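Local coordinates for protein 336aa long hypothetical dTDP-glucose 4,6-dehydratase (Pyrococcus horikoshii, PDB 2HUN) that probably catalyses the NAD-dependent conversion of dTDP-glucose to dTDP-4-keto-6-deoxyglucose, as an extended short-chain dehydrogenase/reductase with a Rossmann fold, at residues Ser17-Tyr22 with Arg225-Val230. Sequence-based numbering, arbitrary orientation.
Sequences SNFIRY and RAIELV
Phe19 and Tyr22 reach across from helix 14-26, the first helix of the NAD-binding Rossmann fold, to Arg225, Ile227 and Glu228 of helix 220-233. The two helices flank the same side of the central, mostly parallel sheet; the short axes of the segments pass 10.8 Å apart at -66°, so that long side chains must span the gap. Gly11, Gly13 and Gly16, consistent with a GxGxxG motif, run from the turn before helix 14-26 into its first turn, and Phe14 and Ile15 bind NAD.

The apolar half is formed by Phe19 and Ile227. With CG anti to the backbone N, the phenyl ring leans toward helix 220-233, and its CE1 meets CG2 of Ile227 at 3.6 Å. Val224 also packs against Phe19 and Tyr22, while the side chain of Ile227 lies close to that of Leu82, an NAD-binding residue, and about 7 Å from the bound NAD.

The polar half gathers round the phenol of Tyr22. Its OH donates a hydrogen bond of 2.8 Å to OE1 of Glu228, on the syn side and 26° out of the carboxylate plane. The extended Glu228 chain brings the carboxylate to the ring edge, turned 80° from the ring plane, with CD 3.7 Å from Tyr22 CE2. OE2 of the same group accepts a bond from His27, so the two carboxylate oxygens of Glu228 hold Tyr22, within helix 14-26, and His27, which directly follows it.

Arg225 crosses the phenol at about a right angle, its guanidinium tied by a salt bridge to Glu221 one turn earlier. The NH1 of Arg225 lies 3.3 Å from Tyr22 OH without a hydrogen bond, and Tyr22 CE1 sits over the centre of one guanidinium face, 3.9 Å above its plane.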
ATOM      1  N   SER A  17      -2.481  -2.174  25.144  1.00 23.01           N
ATOM      2  CA  SER A  17      -2.631  -2.433  26.575  1.00 24.87           C
ATOM      3  C   SER A  17      -4.034  -2.906  26.898  1.00 23.65           C
ATOM      4  O   SER A  17      -4.214  -3.855  27.657  1.00 23.90           O
ATOM      5  CB  SER A  17      -2.320  -1.174  27.387  1.00 25.74           C
ATOM      6  OG  SER A  17      -0.931  -0.913  27.371  1.00 30.74           O
ATOM      7  N   ASN A  18      -5.035  -2.233  26.344  1.00 23.94           N
ATOM      8  CA  ASN A  18      -6.412  -2.641  26.581  1.00 23.95           C
ATOM      9  C   ASN A  18      -6.622  -4.082  26.093  1.00 25.12           C
ATOM     10  O   ASN A  18      -7.300  -4.871  26.747  1.00 27.13           O
ATOM     11  CB  ASN A  18      -7.370  -1.697  25.848  1.00 23.92           C
ATOM     12  CG  ASN A  18      -7.722  -0.472  26.674  1.00 23.29           C
ATOM     13  OD1 ASN A  18      -8.467  -0.564  27.643  1.00 23.84           O
ATOM     14  ND2 ASN A  18      -7.181   0.676  26.295  1.00 24.92           N
ATOM     15  N   PHE A  19      -6.035  -4.414  24.945  1.00 24.62           N
ATOM     16  CA  PHE A  19      -6.163  -5.755  24.382  1.00 25.47           C
ATOM     17  C   PHE A  19      -5.555  -6.791  25.324  1.00 25.50           C
ATOM     18  O   PHE A  19      -6.204  -7.773  25.687  1.00 24.00           O
ATOM     19  CB  PHE A  19      -5.459  -5.834  23.021  1.00 24.42           C
ATOM     20  CG  PHE A  19      -5.589  -7.177  22.345  1.00 25.83           C
ATOM     21  CD1 PHE A  19      -6.795  -7.572  21.765  1.00 24.15           C
ATOM     22  CD2 PHE A  19      -4.512  -8.056  22.311  1.00 26.11           C
ATOM     23  CE1 PHE A  19      -6.923  -8.818  21.164  1.00 23.99           C
ATOM     24  CE2 PHE A  19      -4.629  -9.308  21.711  1.00 25.36           C
ATOM     25  CZ  PHE A  19      -5.839  -9.690  21.136  1.00 25.14           C
ATOM     26  N   ILE A  20      -4.304  -6.564  25.717  1.00 25.40           N
ATOM     27  CA  ILE A  20      -3.607  -7.478  26.612  1.00 26.52           C
ATOM     28  C   ILE A  20      -4.351  -7.725  27.931  1.00 26.95           C
ATOM     29  O   ILE A  20      -4.502  -8.868  28.349  1.00 29.28           O
ATOM     30  CB  ILE A  20      -2.177  -6.973  26.910  1.00 26.24           C
ATOM     31  CG1 ILE A  20      -1.350  -7.029  25.621  1.00 21.99           C
ATOM     32  CG2 ILE A  20      -1.546  -7.808  28.029  1.00 23.27           C
ATOM     33  CD1 ILE A  20       0.075  -6.490  25.736  1.00 22.83           C
ATOM     34  N   ARG A  21      -4.819  -6.664  28.583  1.00 27.70           N
ATOM     35  CA  ARG A  21      -5.545  -6.827  29.844  1.00 29.58           C
ATOM     36  C   ARG A  21      -6.805  -7.670  29.609  1.00 30.87           C
ATOM     37  O   ARG A  21      -7.108  -8.599  30.365  1.00 29.38           O
ATOM     38  CB  ARG A  21      -5.933  -5.457  30.416  1.00 31.39           C
ATOM     39  CG  ARG A  21      -6.473  -5.508  31.849  1.00 36.46           C
ATOM     40  CD  ARG A  21      -6.622  -4.104  32.434  1.00 39.02           C
ATOM     41  NE  ARG A  21      -5.366  -3.353  32.418  1.00 38.82           N
ATOM     42  CZ  ARG A  21      -4.433  -3.419  33.370  1.00 41.99           C
ATOM     43  NH1 ARG A  21      -4.604  -4.203  34.427  1.00 41.87           N
ATOM     44  NH2 ARG A  21      -3.322  -2.698  33.263  1.00 41.06           N
ATOM     45  N   TYR A  22      -7.533  -7.336  28.549  1.00 29.43           N
ATOM     46  CA  TYR A  22      -8.752  -8.058  28.195  1.00 30.20           C
ATOM     47  C   TYR A  22      -8.448  -9.540  27.937  1.00 30.21           C
ATOM     48  O   TYR A  22      -9.073 -10.431  28.510  1.00 29.69           O
ATOM     49  CB  TYR A  22      -9.364  -7.436  26.938  1.00 28.52           C
ATOM     50  CG  TYR A  22     -10.574  -8.166  26.412  1.00 29.34           C
ATOM     51  CD1 TYR A  22     -11.850  -7.862  26.878  1.00 27.90           C
ATOM     52  CD2 TYR A  22     -10.442  -9.161  25.436  1.00 28.63           C
ATOM     53  CE1 TYR A  22     -12.975  -8.531  26.381  1.00 29.04           C
ATOM     54  CE2 TYR A  22     -11.554  -9.834  24.937  1.00 28.36           C
ATOM     55  CZ  TYR A  22     -12.816  -9.513  25.414  1.00 29.25           C
ATOM     56  OH  TYR A  22     -13.919 -10.173  24.927  1.00 32.90           O
ATOM     57  N   ARG A 225     -12.781  -6.585  21.398  1.00 23.90           N
ATOM     58  CA  ARG A 225     -13.637  -7.751  21.210  1.00 23.57           C
ATOM     59  C   ARG A 225     -13.663  -8.158  19.743  1.00 25.14           C
ATOM     60  O   ARG A 225     -13.661  -9.356  19.420  1.00 25.30           O
ATOM     61  CB  ARG A 225     -15.055  -7.458  21.717  1.00 26.16           C
ATOM     62  CG  ARG A 225     -15.157  -7.435  23.247  1.00 26.17           C
ATOM     63  CD  ARG A 225     -16.493  -6.878  23.737  1.00 27.56           C
ATOM     64  NE  ARG A 225     -16.560  -6.808  25.199  1.00 27.55           N
ATOM     65  CZ  ARG A 225     -16.774  -7.852  25.999  1.00 31.84           C
ATOM     66  NH1 ARG A 225     -16.948  -9.065  25.486  1.00 31.94           N
ATOM     67  NH2 ARG A 225     -16.798  -7.690  27.317  1.00 31.85           N
ATOM     68  N   ALA A 226     -13.680  -7.162  18.857  1.00 23.01           N
ATOM     69  CA  ALA A 226     -13.676  -7.418  17.423  1.00 21.10           C
ATOM     70  C   ALA A 226     -12.364  -8.095  17.017  1.00 21.25           C
ATOM     71  O   ALA A 226     -12.375  -9.071  16.275  1.00 22.06           O
ATOM     72  CB  ALA A 226     -13.850  -6.108  16.651  1.00 18.95           C
ATOM     73  N   ILE A 227     -11.236  -7.573  17.492  1.00 19.86           N
ATOM     74  CA  ILE A 227      -9.941  -8.164  17.164  1.00 19.92           C
ATOM     75  C   ILE A 227      -9.908  -9.627  17.614  1.00 22.36           C
ATOM     76  O   ILE A 227      -9.454 -10.507  16.875  1.00 23.60           O
ATOM     77  CB  ILE A 227      -8.777  -7.391  17.842  1.00 18.98           C
ATOM     78  CG1 ILE A 227      -8.686  -5.974  17.261  1.00 21.61           C
ATOM     79  CG2 ILE A 227      -7.459  -8.149  17.647  1.00 18.70           C
ATOM     80  CD1 ILE A 227      -7.565  -5.107  17.837  1.00 21.22           C
ATOM     81  N   GLU A 228     -10.390  -9.882  18.826  1.00 22.75           N
ATOM     82  CA  GLU A 228     -10.425 -11.239  19.364  1.00 24.19           C
ATOM     83  C   GLU A 228     -11.205 -12.141  18.418  1.00 25.38           C
ATOM     84  O   GLU A 228     -10.757 -13.236  18.066  1.00 22.01           O
ATOM     85  CB  GLU A 228     -11.095 -11.256  20.745  1.00 26.53           C
ATOM     86  CG  GLU A 228     -11.394 -12.665  21.274  1.00 30.45           C
ATOM     87  CD  GLU A 228     -12.053 -12.676  22.649  1.00 32.34           C
ATOM     88  OE1 GLU A 228     -12.999 -11.891  22.876  1.00 34.94           O
ATOM     89  OE2 GLU A 228     -11.632 -13.485  23.502  1.00 32.21           O
ATOM     90  N   LEU A 229     -12.379 -11.664  18.010  1.00 25.67           N
ATOM     91  CA  LEU A 229     -13.252 -12.403  17.117  1.00 26.40           C
ATOM     92  C   LEU A 229     -12.558 -12.691  15.788  1.00 24.88           C
ATOM     93  O   LEU A 229     -12.623 -13.808  15.279  1.00 23.89           O
ATOM     94  CB  LEU A 229     -14.535 -11.596  16.881  1.00 29.04           C
ATOM     95  CG  LEU A 229     -15.807 -12.370  16.558  1.00 32.86           C
ATOM     96  CD1 LEU A 229     -16.017 -13.483  17.580  1.00 32.57           C
ATOM     97  CD2 LEU A 229     -16.990 -11.405  16.581  1.00 34.95           C
ATOM     98  N   VAL A 230     -11.904 -11.676  15.227  1.00 23.73           N
ATOM     99  CA  VAL A 230     -11.191 -11.822  13.965  1.00 22.78           C
ATOM    100  C   VAL A 230     -10.046 -12.827  14.144  1.00 23.10           C
ATOM    101  O   VAL A 230      -9.792 -13.643  13.269  1.00 22.87           O
ATOM    102  CB  VAL A 230     -10.615 -10.457  13.480  1.00 21.23           C
ATOM    103  CG1 VAL A 230      -9.663 -10.672  12.303  1.00 19.93           C
ATOM    104  CG2 VAL A 230     -11.749  -9.535  13.052  1.00 21.49           C
TER